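Local coordinates for protein Agap007691-pb (Anopheles gambiae, PDB 5C98) that has no established function but belongs to the serpin family, whose members typically inhibit serine proteases, and may share that activity, at residues L181-N186 with V227-D232; E193-I198 with G370-Y375; M208-F213 with T274-P279; M239-P244 with F346-N351. All blocks are in the same frame, centred on the assembly; numbering follows the deposited sequence. Where two conformers were deposited one is given.

Interaction 1 (L181-N186 with V227-D232)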
loop_
_atom_site.group_PDB
_atom_site.type_symbol
_atom_site.label_atom_id
_atom_site.label_comp_id
_atom_site.label_asym_id
_atom_site.label_seq_id
_atom_site.Cartn_x
_atom_site.Cartn_y
_atom_site.Cartn_z
ATOM N N LEU A 181 -7.091 15.440 -4.838
ATOM C CA LEU A 181 -7.524 16.062 -3.597
ATOM C C LEU A 181 -8.743 16.930 -3.840
ATOM O O LEU A 181 -8.891 17.554 -4.894
ATOM C CB LEU A 181 -6.442 16.988 -3.047
ATOM C CG LEU A 181 -5.301 16.338 -2.292
ATOM C CD1 LEU A 181 -4.315 17.408 -1.810
ATOM C CD2 LEU A 181 -5.772 15.470 -1.124
ATOM N N ALA A 182 -9.604 16.994 -2.826
ATOM C CA ALA A 182 -10.757 17.880 -2.862
ATOM C C ALA A 182 -10.436 19.262 -2.330
ATOM O O ALA A 182 -11.270 20.168 -2.433
ATOM C CB ALA A 182 -11.901 17.282 -2.035
ATOM N N ILE A 183 -9.272 19.438 -1.758
ATOM C CA ILE A 183 -8.843 20.745 -1.274
ATOM C C ILE A 183 -8.354 21.565 -2.451
ATOM O O ILE A 183 -7.616 21.067 -3.307
ATOM C CB ILE A 183 -7.733 20.552 -0.236
ATOM C CG1 ILE A 183 -8.307 19.892 1.001
ATOM C CG2 ILE A 183 -7.070 21.897 0.140
ATOM C CD1 ILE A 183 -7.273 19.420 1.936
ATOM N N ARG A 184 -8.756 22.839 -2.476
ATOM C CA ARG A 184 -8.400 23.769 -3.542
ATOM C C ARG A 184 -7.089 24.458 -3.190
ATOM O O ARG A 184 -7.074 25.427 -2.429
ATOM C CB ARG A 184 -9.518 24.784 -3.750
ATOM N N PHE A 185 -5.989 23.959 -3.749
ATOM C CA PHE A 185 -4.716 24.669 -3.758
ATOM C C PHE A 185 -4.626 25.474 -5.048
ATOM O O PHE A 185 -4.978 24.976 -6.119
ATOM C CB PHE A 185 -3.537 23.687 -3.709
ATOM C CG PHE A 185 -3.346 23.002 -2.374
ATOM C CD1 PHE A 185 -2.697 23.644 -1.343
ATOM C CD2 PHE A 185 -3.797 21.713 -2.159
ATOM C CE1 PHE A 185 -2.510 23.027 -0.123
ATOM C CE2 PHE A 185 -3.605 21.091 -0.949
ATOM C CZ PHE A 185 -2.966 21.747 0.070
ATOM N N ASN A 186 -4.151 26.719 -4.945
ATOM C CA ASN A 186 -4.044 27.574 -6.103
ATOM C C ASN A 186 -2.618 27.559 -6.626
ATOM O O ASN A 186 -1.690 27.896 -5.878
ATOM C CB ASN A 186 -4.451 28.988 -5.737
ATOM C CG ASN A 186 -4.932 29.755 -6.927
ATOM O OD1 ASN A 186 -4.138 30.402 -7.600
ATOM N ND2 ASN A 186 -6.222 29.664 -7.212
ATOM N N VAL A 227 -4.034 16.633 10.061
ATOM C CA VAL A 227 -5.109 17.097 9.199
ATOM C C VAL A 227 -5.599 15.912 8.378
ATOM O O VAL A 227 -4.819 15.040 7.993
ATOM C CB VAL A 227 -4.686 18.245 8.253
ATOM C CG1 VAL A 227 -4.405 19.543 9.011
ATOM C CG2 VAL A 227 -3.517 17.828 7.356
ATOM N N ASP A 228 -6.887 15.862 8.123
ATOM C CA ASP A 228 -7.462 14.834 7.249
ATOM C C ASP A 228 -7.871 15.531 5.959
ATOM O O ASP A 228 -8.802 16.342 5.953
ATOM C CB ASP A 228 -8.641 14.135 7.925
ATOM C CG ASP A 228 -8.813 12.693 7.475
ATOM O OD1 ASP A 228 -8.212 12.291 6.442
ATOM O OD2 ASP A 228 -9.559 11.957 8.161
ATOM N N MET A 229 -7.134 15.250 4.881
ATOM C CA MET A 229 -7.249 15.947 3.611
ATOM C C MET A 229 -8.072 15.095 2.659
ATOM O O MET A 229 -7.568 14.078 2.157
ATOM C CB MET A 229 -5.863 16.182 3.026
ATOM C CG MET A 229 -5.071 17.196 3.842
ATOM S SD MET A 229 -3.473 17.534 3.127
ATOM C CE MET A 229 -3.917 18.232 1.542
ATOM N N PRO A 230 -9.316 15.438 2.384
ATOM C CA PRO A 230 -10.142 14.543 1.573
ATOM C C PRO A 230 -9.786 14.567 0.101
ATOM O O PRO A 230 -9.386 15.581 -0.465
ATOM C CB PRO A 230 -11.564 15.095 1.761
ATOM C CG PRO A 230 -11.369 16.525 2.102
ATOM C CD PRO A 230 -10.057 16.618 2.857
ATOM N N PHE A 231 -10.001 13.427 -0.533
ATOM C CA PHE A 231 -10.050 13.340 -1.982
ATOM C C PHE A 231 -11.465 13.597 -2.484
ATOM O O PHE A 231 -12.418 13.724 -1.714
ATOM C CB PHE A 231 -9.541 11.960 -2.412
ATOM C CG PHE A 231 -8.109 11.687 -1.998
ATOM C CD1 PHE A 231 -7.055 12.234 -2.734
ATOM C CD2 PHE A 231 -7.806 10.915 -0.886
ATOM C CE1 PHE A 231 -5.739 12.000 -2.366
ATOM C CE2 PHE A 231 -6.505 10.672 -0.539
ATOM C CZ PHE A 231 -5.470 11.223 -1.273
ATOM N N ASP A 232 -11.582 13.710 -3.810
ATOM C CA ASP A 232 -12.855 13.944 -4.477
ATOM C C ASP A 232 -13.958 13.092 -3.868
ATOM O O ASP A 232 -13.763 11.913 -3.581
ATOM C CB ASP A 232 -12.701 13.591 -5.960
ATOM C CG ASP A 232 -13.946 13.905 -6.767
ATOM O OD1 ASP A 232 -14.913 13.114 -6.702
ATOM O OD2 ASP A 232 -13.957 14.944 -7.461
#

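Interaction 2 (E193-I198 with G370-Y375)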
loop_
_atom_site.group_PDB
_atom_site.type_symbol
_atom_site.label_atom_id
_atom_site.label_comp_id
_atom_site.label_asym_id
_atom_site.label_seq_id
_atom_site.Cartn_x
_atom_site.Cartn_y
_atom_site.Cartn_z
ATOM N N GLU A 193 9.860 26.315 -1.656
ATOM C CA GLU A 193 10.061 26.523 -0.241
ATOM C C GLU A 193 10.912 25.397 0.314
ATOM O O GLU A 193 10.888 24.261 -0.183
ATOM C CB GLU A 193 8.729 26.606 0.524
ATOM C CG GLU A 193 7.828 27.728 0.037
ATOM C CD GLU A 193 6.634 28.002 0.935
ATOM O OE1 GLU A 193 6.705 27.724 2.153
ATOM O OE2 GLU A 193 5.618 28.527 0.422
ATOM N N LEU A 194 11.622 25.711 1.387
ATOM C CA LEU A 194 12.434 24.716 2.049
ATOM C C LEU A 194 11.557 23.567 2.549
ATOM O O LEU A 194 10.448 23.767 3.066
ATOM C CB LEU A 194 13.157 25.373 3.228
ATOM C CG LEU A 194 14.046 24.464 4.064
ATOM C CD1 LEU A 194 15.223 25.290 4.600
ATOM C CD2 LEU A 194 13.278 23.830 5.202
ATOM N N PHE A 195 12.054 22.349 2.394
ATOM C CA PHE A 195 11.492 21.187 3.078
ATOM C C PHE A 195 12.656 20.481 3.750
ATOM O O PHE A 195 13.704 20.291 3.132
ATOM C CB PHE A 195 10.792 20.237 2.083
ATOM C CG PHE A 195 10.084 19.089 2.738
ATOM C CD1 PHE A 195 10.757 17.930 3.013
ATOM C CD2 PHE A 195 8.740 19.167 3.066
ATOM C CE1 PHE A 195 10.126 16.863 3.625
ATOM C CE2 PHE A 195 8.107 18.105 3.682
ATOM C CZ PHE A 195 8.787 16.968 3.949
ATOM N N GLN A 196 12.495 20.108 5.011
ATOM C CA GLN A 196 13.603 19.575 5.810
ATOM C C GLN A 196 13.765 18.085 5.531
ATOM O O GLN A 196 13.520 17.232 6.378
ATOM C CB GLN A 196 13.388 19.833 7.304
ATOM C CG GLN A 196 13.317 21.279 7.726
ATOM C CD GLN A 196 13.503 21.492 9.231
ATOM O OE1 GLN A 196 13.656 20.541 10.017
ATOM N NE2 GLN A 196 13.513 22.758 9.632
ATOM N N PHE A 197 14.230 17.778 4.321
ATOM C CA PHE A 197 14.450 16.391 3.948
ATOM C C PHE A 197 15.549 15.792 4.809
ATOM O O PHE A 197 16.525 16.462 5.153
ATOM C CB PHE A 197 14.875 16.287 2.490
ATOM C CG PHE A 197 13.809 16.680 1.505
ATOM C CD1 PHE A 197 12.769 15.807 1.193
ATOM C CD2 PHE A 197 13.869 17.885 0.848
ATOM C CE1 PHE A 197 11.808 16.160 0.263
ATOM C CE2 PHE A 197 12.920 18.219 -0.099
ATOM C CZ PHE A 197 11.894 17.365 -0.387
ATOM N N ILE A 198 15.412 14.501 5.123
ATOM C CA ILE A 198 16.417 13.844 5.955
ATOM C C ILE A 198 17.792 13.870 5.287
ATOM O O ILE A 198 18.806 14.006 5.972
ATOM C CB ILE A 198 15.960 12.416 6.336
ATOM C CG1 ILE A 198 16.882 11.818 7.420
ATOM C CG2 ILE A 198 15.930 11.497 5.119
ATOM C CD1 ILE A 198 16.277 10.628 8.118
ATOM N N GLY A 370 2.258 5.440 4.319
ATOM C CA GLY A 370 3.594 5.754 3.861
ATOM C C GLY A 370 4.141 6.976 4.546
ATOM O O GLY A 370 3.582 7.472 5.532
ATOM N N ASN A 371 5.292 7.418 4.041
ATOM C CA ASN A 371 5.962 8.594 4.574
ATOM C C ASN A 371 6.655 9.327 3.446
ATOM O O ASN A 371 7.014 8.735 2.425
ATOM C CB ASN A 371 6.971 8.220 5.660
ATOM C CG ASN A 371 8.155 7.466 5.121
ATOM O OD1 ASN A 371 8.076 6.272 4.891
ATOM N ND2 ASN A 371 9.281 8.152 4.952
ATOM N N PHE A 372 6.812 10.637 3.637
ATOM C CA PHE A 372 7.544 11.503 2.739
ATOM C C PHE A 372 8.630 12.190 3.549
ATOM O O PHE A 372 8.353 13.056 4.388
ATOM C CB PHE A 372 6.599 12.501 2.065
ATOM C CG PHE A 372 7.267 13.307 1.012
ATOM C CD1 PHE A 372 7.603 12.719 -0.174
ATOM C CD2 PHE A 372 7.629 14.626 1.234
ATOM C CE1 PHE A 372 8.274 13.434 -1.167
ATOM C CE2 PHE A 372 8.291 15.350 0.239
ATOM C CZ PHE A 372 8.617 14.762 -0.926
ATOM N N SER A 373 9.879 11.780 3.300
ATOM C CA SER A 373 11.037 12.189 4.072
ATOM C C SER A 373 12.250 12.561 3.240
ATOM O O SER A 373 13.095 13.302 3.744
ATOM C CB SER A 373 11.459 11.057 4.995
ATOM O OG SER A 373 10.379 10.714 5.823
ATOM N N LYS A 374 12.399 12.028 2.021
ATOM C CA LYS A 374 13.644 12.028 1.270
ATOM C C LYS A 374 13.503 12.851 -0.003
ATOM O O LYS A 374 12.472 12.783 -0.697
ATOM C CB LYS A 374 14.011 10.579 0.909
ATOM C CG LYS A 374 15.323 10.471 0.131
ATOM C CD LYS A 374 15.661 9.054 -0.287
ATOM C CE LYS A 374 16.923 9.020 -1.129
ATOM N NZ LYS A 374 17.190 7.657 -1.647
ATOM N N TYR A 375 14.555 13.616 -0.297
ATOM C CA TYR A 375 14.634 14.366 -1.538
ATOM C C TYR A 375 15.173 13.470 -2.649
ATOM O O TYR A 375 16.292 12.944 -2.550
ATOM C CB TYR A 375 15.544 15.580 -1.388
ATOM C CG TYR A 375 15.676 16.308 -2.687
ATOM C CD1 TYR A 375 14.557 16.853 -3.311
ATOM C CD2 TYR A 375 16.899 16.447 -3.295
ATOM C CE1 TYR A 375 14.663 17.517 -4.512
ATOM C CE2 TYR A 375 17.026 17.126 -4.503
ATOM C CZ TYR A 375 15.903 17.648 -5.109
ATOM O OH TYR A 375 16.063 18.316 -6.314
#

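Interaction 3 (M208-F213 with T274-P279)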
loop_
_atom_site.group_PDB
_atom_site.type_symbol
_atom_site.label_atom_id
_atom_site.label_comp_id
_atom_site.label_asym_id
_atom_site.label_seq_id
_atom_site.Cartn_x
_atom_site.Cartn_y
_atom_site.Cartn_z
ATOM N N MET A 208 2.802 23.723 -2.077
ATOM C CA MET A 208 1.451 24.234 -2.256
ATOM C C MET A 208 0.987 24.944 -0.992
ATOM O O MET A 208 1.425 24.624 0.115
ATOM C CB MET A 208 0.488 23.080 -2.541
ATOM C CG MET A 208 0.847 22.244 -3.745
ATOM S SD MET A 208 -0.464 21.088 -4.218
ATOM C CE MET A 208 -0.473 20.020 -2.781
ATOM N N HIS A 209 0.088 25.915 -1.162
ATOM C CA HIS A 209 -0.386 26.725 -0.045
ATOM C C HIS A 209 -1.845 27.065 -0.272
ATOM O O HIS A 209 -2.204 27.522 -1.364
ATOM C CB HIS A 209 0.394 28.039 0.009
ATOM C CG HIS A 209 0.106 28.887 1.211
ATOM N ND1 HIS A 209 0.594 30.170 1.340
ATOM C CD2 HIS A 209 -0.566 28.623 2.358
ATOM C CE1 HIS A 209 0.213 30.671 2.503
ATOM N NE2 HIS A 209 -0.494 29.754 3.139
ATOM N N THR A 210 -2.666 26.897 0.759
ATOM C CA THR A 210 -4.042 27.358 0.669
ATOM C C THR A 210 -4.586 27.587 2.067
ATOM O O THR A 210 -3.967 27.249 3.082
ATOM C CB THR A 210 -4.909 26.384 -0.142
ATOM O OG1 THR A 210 -6.101 27.053 -0.554
ATOM C CG2 THR A 210 -5.271 25.149 0.671
ATOM N N THR A 211 -5.761 28.189 2.106
ATOM C CA THR A 211 -6.569 28.262 3.309
ATOM C C THR A 211 -7.764 27.355 3.079
ATOM O O THR A 211 -8.560 27.599 2.166
ATOM C CB THR A 211 -7.044 29.688 3.562
ATOM O OG1 THR A 211 -5.905 30.541 3.728
ATOM C CG2 THR A 211 -7.888 29.741 4.828
ATOM N N ALA A 212 -7.863 26.297 3.867
ATOM C CA ALA A 212 -8.879 25.274 3.669
ATOM C C ALA A 212 -9.612 25.012 4.973
ATOM O O ALA A 212 -9.053 25.146 6.064
ATOM C CB ALA A 212 -8.256 23.978 3.200
ATOM N N PHE A 213 -10.877 24.609 4.844
ATOM C CA PHE A 213 -11.708 24.275 5.991
ATOM C C PHE A 213 -11.640 22.758 6.160
ATOM O O PHE A 213 -12.488 22.003 5.680
ATOM C CB PHE A 213 -13.134 24.759 5.754
ATOM C CG PHE A 213 -14.015 24.649 6.955
ATOM C CD1 PHE A 213 -13.756 25.385 8.096
ATOM C CD2 PHE A 213 -15.132 23.827 6.933
ATOM C CE1 PHE A 213 -14.581 25.290 9.202
ATOM C CE2 PHE A 213 -15.953 23.729 8.030
ATOM C CZ PHE A 213 -15.679 24.458 9.166
ATOM N N THR A 274 -7.807 26.411 8.032
ATOM C CA THR A 274 -6.413 26.056 8.279
ATOM C C THR A 274 -5.529 26.625 7.191
ATOM O O THR A 274 -5.820 26.469 6.003
ATOM C CB THR A 274 -6.263 24.536 8.278
ATOM O OG1 THR A 274 -7.053 23.986 9.333
ATOM C CG2 THR A 274 -4.788 24.101 8.462
ATOM N N ASP A 275 -4.434 27.262 7.596
ATOM C CA ASP A 275 -3.414 27.686 6.651
ATOM C C ASP A 275 -2.518 26.485 6.403
ATOM O O ASP A 275 -1.758 26.064 7.284
ATOM C CB ASP A 275 -2.609 28.867 7.177
ATOM C CG ASP A 275 -1.753 29.466 6.105
ATOM O OD1 ASP A 275 -0.629 28.991 5.923
ATOM O OD2 ASP A 275 -2.238 30.374 5.391
ATOM N N LEU A 276 -2.668 25.908 5.217
ATOM C CA LEU A 276 -2.094 24.616 4.882
ATOM C C LEU A 276 -0.976 24.794 3.866
ATOM O O LEU A 276 -1.169 25.439 2.833
ATOM C CB LEU A 276 -3.204 23.728 4.308
ATOM C CG LEU A 276 -2.893 22.298 3.877
ATOM C CD1 LEU A 276 -2.431 21.479 5.038
ATOM C CD2 LEU A 276 -4.128 21.688 3.264
ATOM N N LYS A 277 0.176 24.195 4.152
ATOM C CA LYS A 277 1.284 24.110 3.223
ATOM C C LYS A 277 1.739 22.668 3.154
ATOM O O LYS A 277 1.856 22.007 4.181
ATOM C CB LYS A 277 2.441 25.004 3.614
ATOM C CG LYS A 277 2.097 26.469 3.498
ATOM C CD LYS A 277 3.316 27.294 3.770
ATOM C CE LYS A 277 3.163 28.722 3.308
ATOM N NZ LYS A 277 4.482 29.413 3.334
ATOM N N LEU A 278 1.973 22.188 1.927
ATOM C CA LEU A 278 2.302 20.779 1.690
ATOM C C LEU A 278 3.156 20.755 0.432
ATOM O O LEU A 278 2.804 21.428 -0.538
ATOM C CB LEU A 278 1.001 19.999 1.433
ATOM C CG LEU A 278 0.994 18.483 1.289
ATOM C CD1 LEU A 278 1.181 17.814 2.641
ATOM C CD2 LEU A 278 -0.315 17.999 0.672
ATOM N N PRO A 279 4.255 20.006 0.380
ATOM C CA PRO A 279 4.939 19.854 -0.911
ATOM C C PRO A 279 4.024 19.230 -1.955
ATOM O O PRO A 279 3.170 18.396 -1.645
ATOM C CB PRO A 279 6.127 18.939 -0.589
ATOM C CG PRO A 279 5.745 18.242 0.648
ATOM C CD PRO A 279 4.870 19.170 1.423
#

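Interaction 4 (M239-P244 with F346-N351)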
loop_
_atom_site.group_PDB
_atom_site.type_symbol
_atom_site.label_atom_id
_atom_site.label_comp_id
_atom_site.label_asym_id
_atom_site.label_seq_id
_atom_site.Cartn_x
_atom_site.Cartn_y
_atom_site.Cartn_z
ATOM N N MET A 239 -6.916 11.494 3.089
ATOM C CA MET A 239 -5.518 11.300 3.444
ATOM C C MET A 239 -5.260 11.971 4.784
ATOM O O MET A 239 -5.260 13.199 4.874
ATOM C CB MET A 239 -4.606 11.907 2.385
ATOM C CG MET A 239 -3.135 11.773 2.710
ATOM S SD MET A 239 -2.000 12.374 1.451
ATOM C CE MET A 239 -2.363 14.125 1.455
ATOM N N LEU A 240 -5.000 11.167 5.799
ATOM C CA LEU A 240 -4.600 11.694 7.090
ATOM C C LEU A 240 -3.104 11.957 7.054
ATOM O O LEU A 240 -2.317 11.084 6.683
ATOM C CB LEU A 240 -4.959 10.677 8.169
ATOM C CG LEU A 240 -5.005 11.130 9.626
ATOM C CD1 LEU A 240 -6.131 12.094 9.873
ATOM C CD2 LEU A 240 -5.117 9.919 10.534
ATOM N N VAL A 241 -2.715 13.173 7.425
ATOM C CA VAL A 241 -1.316 13.571 7.426
ATOM C C VAL A 241 -0.920 13.833 8.863
ATOM O O VAL A 241 -1.570 14.629 9.555
ATOM C CB VAL A 241 -1.043 14.807 6.567
ATOM C CG1 VAL A 241 0.443 15.121 6.546
ATOM C CG2 VAL A 241 -1.553 14.599 5.150
ATOM N N LEU A 242 0.125 13.162 9.310
ATOM C CA LEU A 242 0.647 13.294 10.672
ATOM C C LEU A 242 1.993 13.998 10.583
ATOM O O LEU A 242 2.958 13.449 10.028
ATOM C CB LEU A 242 0.805 11.931 11.336
ATOM C CG LEU A 242 -0.386 10.983 11.278
ATOM C CD1 LEU A 242 -0.098 9.728 12.108
ATOM C CD2 LEU A 242 -1.648 11.652 11.736
ATOM N N LEU A 243 2.061 15.201 11.142
ATOM C CA LEU A 243 3.255 16.033 11.085
ATOM C C LEU A 243 3.833 16.144 12.485
ATOM O O LEU A 243 3.225 16.786 13.356
ATOM C CB LEU A 243 2.867 17.415 10.555
ATOM C CG LEU A 243 3.968 18.457 10.489
ATOM C CD1 LEU A 243 5.025 18.100 9.466
ATOM C CD2 LEU A 243 3.373 19.836 10.151
ATOM N N PRO A 244 4.977 15.543 12.753
ATOM C CA PRO A 244 5.542 15.594 14.103
ATOM C C PRO A 244 5.740 17.018 14.584
ATOM O O PRO A 244 6.099 17.907 13.811
ATOM C CB PRO A 244 6.885 14.870 13.957
ATOM C CG PRO A 244 6.698 13.957 12.775
ATOM C CD PRO A 244 5.795 14.722 11.834
ATOM N N PHE A 346 -5.832 27.661 12.401
ATOM C CA PHE A 346 -4.902 26.564 12.616
ATOM C C PHE A 346 -3.861 26.704 11.521
ATOM O O PHE A 346 -4.191 27.122 10.410
ATOM C CB PHE A 346 -5.630 25.212 12.536
ATOM C CG PHE A 346 -4.784 24.030 12.922
ATOM C CD1 PHE A 346 -4.211 23.950 14.177
ATOM C CD2 PHE A 346 -4.597 22.976 12.040
ATOM C CE1 PHE A 346 -3.444 22.869 14.538
ATOM C CE2 PHE A 346 -3.827 21.878 12.402
ATOM C CZ PHE A 346 -3.255 21.830 13.652
ATOM N N GLU A 347 -2.600 26.441 11.849
ATOM C CA GLU A 347 -1.542 26.369 10.858
ATOM C C GLU A 347 -1.079 24.933 10.762
ATOM O O GLU A 347 -0.860 24.264 11.785
ATOM C CB GLU A 347 -0.363 27.308 11.166
ATOM C CG GLU A 347 -0.653 28.763 10.758
ATOM C CD GLU A 347 0.555 29.704 10.795
ATOM O OE1 GLU A 347 0.319 30.931 10.795
ATOM O OE2 GLU A 347 1.719 29.243 10.799
ATOM N N PHE A 348 -0.940 24.460 9.531
ATOM C CA PHE A 348 -0.373 23.132 9.278
ATOM C C PHE A 348 0.580 23.285 8.106
ATOM O O PHE A 348 0.178 23.206 6.952
ATOM C CB PHE A 348 -1.476 22.122 8.979
ATOM C CG PHE A 348 -0.995 20.701 8.881
ATOM C CD1 PHE A 348 -0.560 20.163 7.685
ATOM C CD2 PHE A 348 -1.041 19.888 10.003
ATOM C CE1 PHE A 348 -0.181 18.849 7.619
ATOM C CE2 PHE A 348 -0.645 18.590 9.937
ATOM C CZ PHE A 348 -0.225 18.061 8.746
ATOM N N HIS A 349 1.843 23.497 8.414
ATOM C CA HIS A 349 2.888 23.712 7.419
ATOM C C HIS A 349 3.791 22.492 7.416
ATOM O O HIS A 349 4.680 22.353 8.259
ATOM C CB HIS A 349 3.632 25.004 7.719
ATOM C CG HIS A 349 2.805 26.219 7.487
ATOM N ND1 HIS A 349 3.274 27.494 7.716
ATOM C CD2 HIS A 349 1.526 26.362 7.067
ATOM C CE1 HIS A 349 2.331 28.367 7.418
ATOM N NE2 HIS A 349 1.260 27.704 7.025
ATOM N N ALA A 350 3.532 21.588 6.482
ATOM C CA ALA A 350 4.228 20.307 6.426
ATOM C C ALA A 350 5.532 20.515 5.664
ATOM O O ALA A 350 5.636 20.261 4.463
ATOM C CB ALA A 350 3.343 19.245 5.792
ATOM N N ASN A 351 6.544 21.000 6.389
ATOM C CA ASN A 351 7.856 21.347 5.851
ATOM C C ASN A 351 8.941 20.484 6.451
ATOM O O ASN A 351 10.116 20.856 6.431
ATOM C CB ASN A 351 8.153 22.823 6.092
ATOM C CG ASN A 351 7.974 23.221 7.538
ATOM O OD1 ASN A 351 8.026 22.382 8.447
ATOM N ND2 ASN A 351 7.722 24.510 7.763
#

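Interaction 1 (L181-N186 with V227-D232)
The methyl of M229 is the meeting point of three apolar side chains from segment 181-186. L181 CD1 presses against M229 CE at 3.5 Å, tighter than usual van der Waals contact, while I183 CD1 reaches the same methyl at 3.6 Å, its side chain running at about a right angle to that of M229. F185 offers its ring edge, with M229 CE lying near the ring plane, 3.8 Å from F185 CE2. The side chain of M229 is bent at chi3 (62°), which places CE, the atom that meets all three. A second apolar patch joins the other branch of L181 to an aromatic ring, CD2 standing 3.7 Å from F231 CE1, and P230 CD also approaches I183 CD1, the two side chains at about a right angle. In serpin terms, the loop that follows the third strand of sheet A, strand 169-177, here touches the end of the second strand of sheet B, strand 224-230. The polar part of the contact is backbone to backbone: a single beta bridge pairs L181 with F231, and A182 N donates to P230 O over 2.8 Å with a nearly straight N-H...O angle of 170°. A182 CB lies 3.4 Å from P230 O. Close by, the carbonyl of R184 is bonded to T210 OG1 of strand 204-219.

Interaction 2 (E193-I198 with G370-Y375)
The ring of F197 lies between two carbons, Y375 CB from across the contact and F195 CD1 from two residues back along its own chain. Y375 CB stands over one face, 3.6 Å from the F197 centroid and only 15° off the ring normal, a CH-pi contact displaced toward the rim; F195 CD1 sits over the centre of the opposite face. The phenol of Y375 is not stacked on F197 but turned obliquely, the planes 51° apart. The F197 ring also lies against the backbone joining K374 to Y375, F197 CD1 coming within 3.2 Å of Y375 N. F372 makes the other half of this aromatic cluster. Its edge is directed at the face of F195 in an edge-to-face pair, centroids 5.4 Å apart and planes at 63°, and its CE2 also touches F197 CE1 at 3.6 Å, with those two rings oblique. One hydrogen bond ties the backbones: I198 N donates to S373 O at 3.0 Å, almost along the C=O axis. S373 OG, for its part, accepts a hydrogen bond from N371 ND2 of its own segment. The cluster thus joins the chain leaving strand 191-194, of sheet C in serpins, to the end of strand 366-372, of sheet B. F195 and F372 both rest on P279 of strand 270-287, F197 and Y375 touch V205 of strand 204-219, and S373 packs on L250 of helix 250-256.

Interaction 3 (M208-F213 with T274-P279)
H209 spans the two strands through its NE2, which reaches both carboxylate oxygens of D275. The sounder bond runs to OD2, 2.9 Å away at an N-H...O angle of 158°, met on the syn side; the one to OD1 is weak. D275 OD1 has a second partner in H349 NE2, so the carboxylate sits between two imidazoles; it may favour a positive charge on H209, though the ammonium of K277 nearby would act against it. K277 CE lies over the centre of the H209 ring, 3.5 Å from the centroid, and its ammonium goes on to a salt bridge with E193. Backbone groups are satisfied in antiparallel register: M208, T210 and A212 each both give and receive a hydrogen bond, with L278, L276 and T274 respectively. The shortest, T274 N to A212 O, is 2.7 Å. Residues of the non-hydrogen-bonded pairs add CA-H...O contacts, such as K277 CA to M208 O at 3.2 Å. T274 OG1 has C272 O. These are two central strands of the serpin sheet C: on its other edge strand 274-279 bonds to strand 346-349, while the face carrying L276 and L278 packs on M229 of strand 224-230.

Interaction 4 (M239-P244 with F346-N351)
The carbonyl oxygen of H349 is touched by L243 CD2 at 3.4 Å and accepts a weak hydrogen bond from N351 N at 3.0 Å, which closes an inverse gamma turn centred on A350. L243 and F348 carry much of the contact. The CG of L243 is anti to the backbone N (chi1 177°), and from it the two methyls go to different partners: CD1 goes to A350 CA at 3.8 Å, whereas CD2 stands over the centre of the F348 ring, a CH-pi contact 4.2 Å from the centroid. The far end of that ring meets strand 239-244, with F348 CZ 3.6 Å from L243 CB and 3.7 Å from V241 CG1. V241 meets the ring near its plane, so F348 has L243 CD2 over one face and V241 CG1 at its edge. The strands cross at 87°, their axes 9.1 Å apart at closest, which is the layered packing of serpin sheet C, with strand 346-349, on sheet B, with strand 239-244. On F348, L276 adds a further apolar neighbour, and V227 of strand 224-230 another. As the segments share no hydrogen bond and the touching side chains are hydrocarbon, the two layers are probably held here by buried apolar surface and the fit of the phenyl ring, with little directional bonding.

Overall arrangement
All four contacts lie in one part of the serpin fold, where sheets B and C meet. Interactions 3 and 4 each touch all the others, and their centres are about 9 Å apart; interaction 1 is also about 9 Å from interaction 3, centre to centre. Interactions 1 and 2 are farthest apart, about 20 Å between centres, with their nearest atoms some 10 Å apart. Strands 224-230 and 237-244 are neighbours that join interactions 1 and 4, while strands 270-287 and 346-349 join interactions 3 and 4. Along the chain, interactions 3 and 4 are nested inside the loop closed by interaction 2, and interactions 1 and 3 alternate. Distant stretches of sequence are thereby woven into one compact two-layer unit.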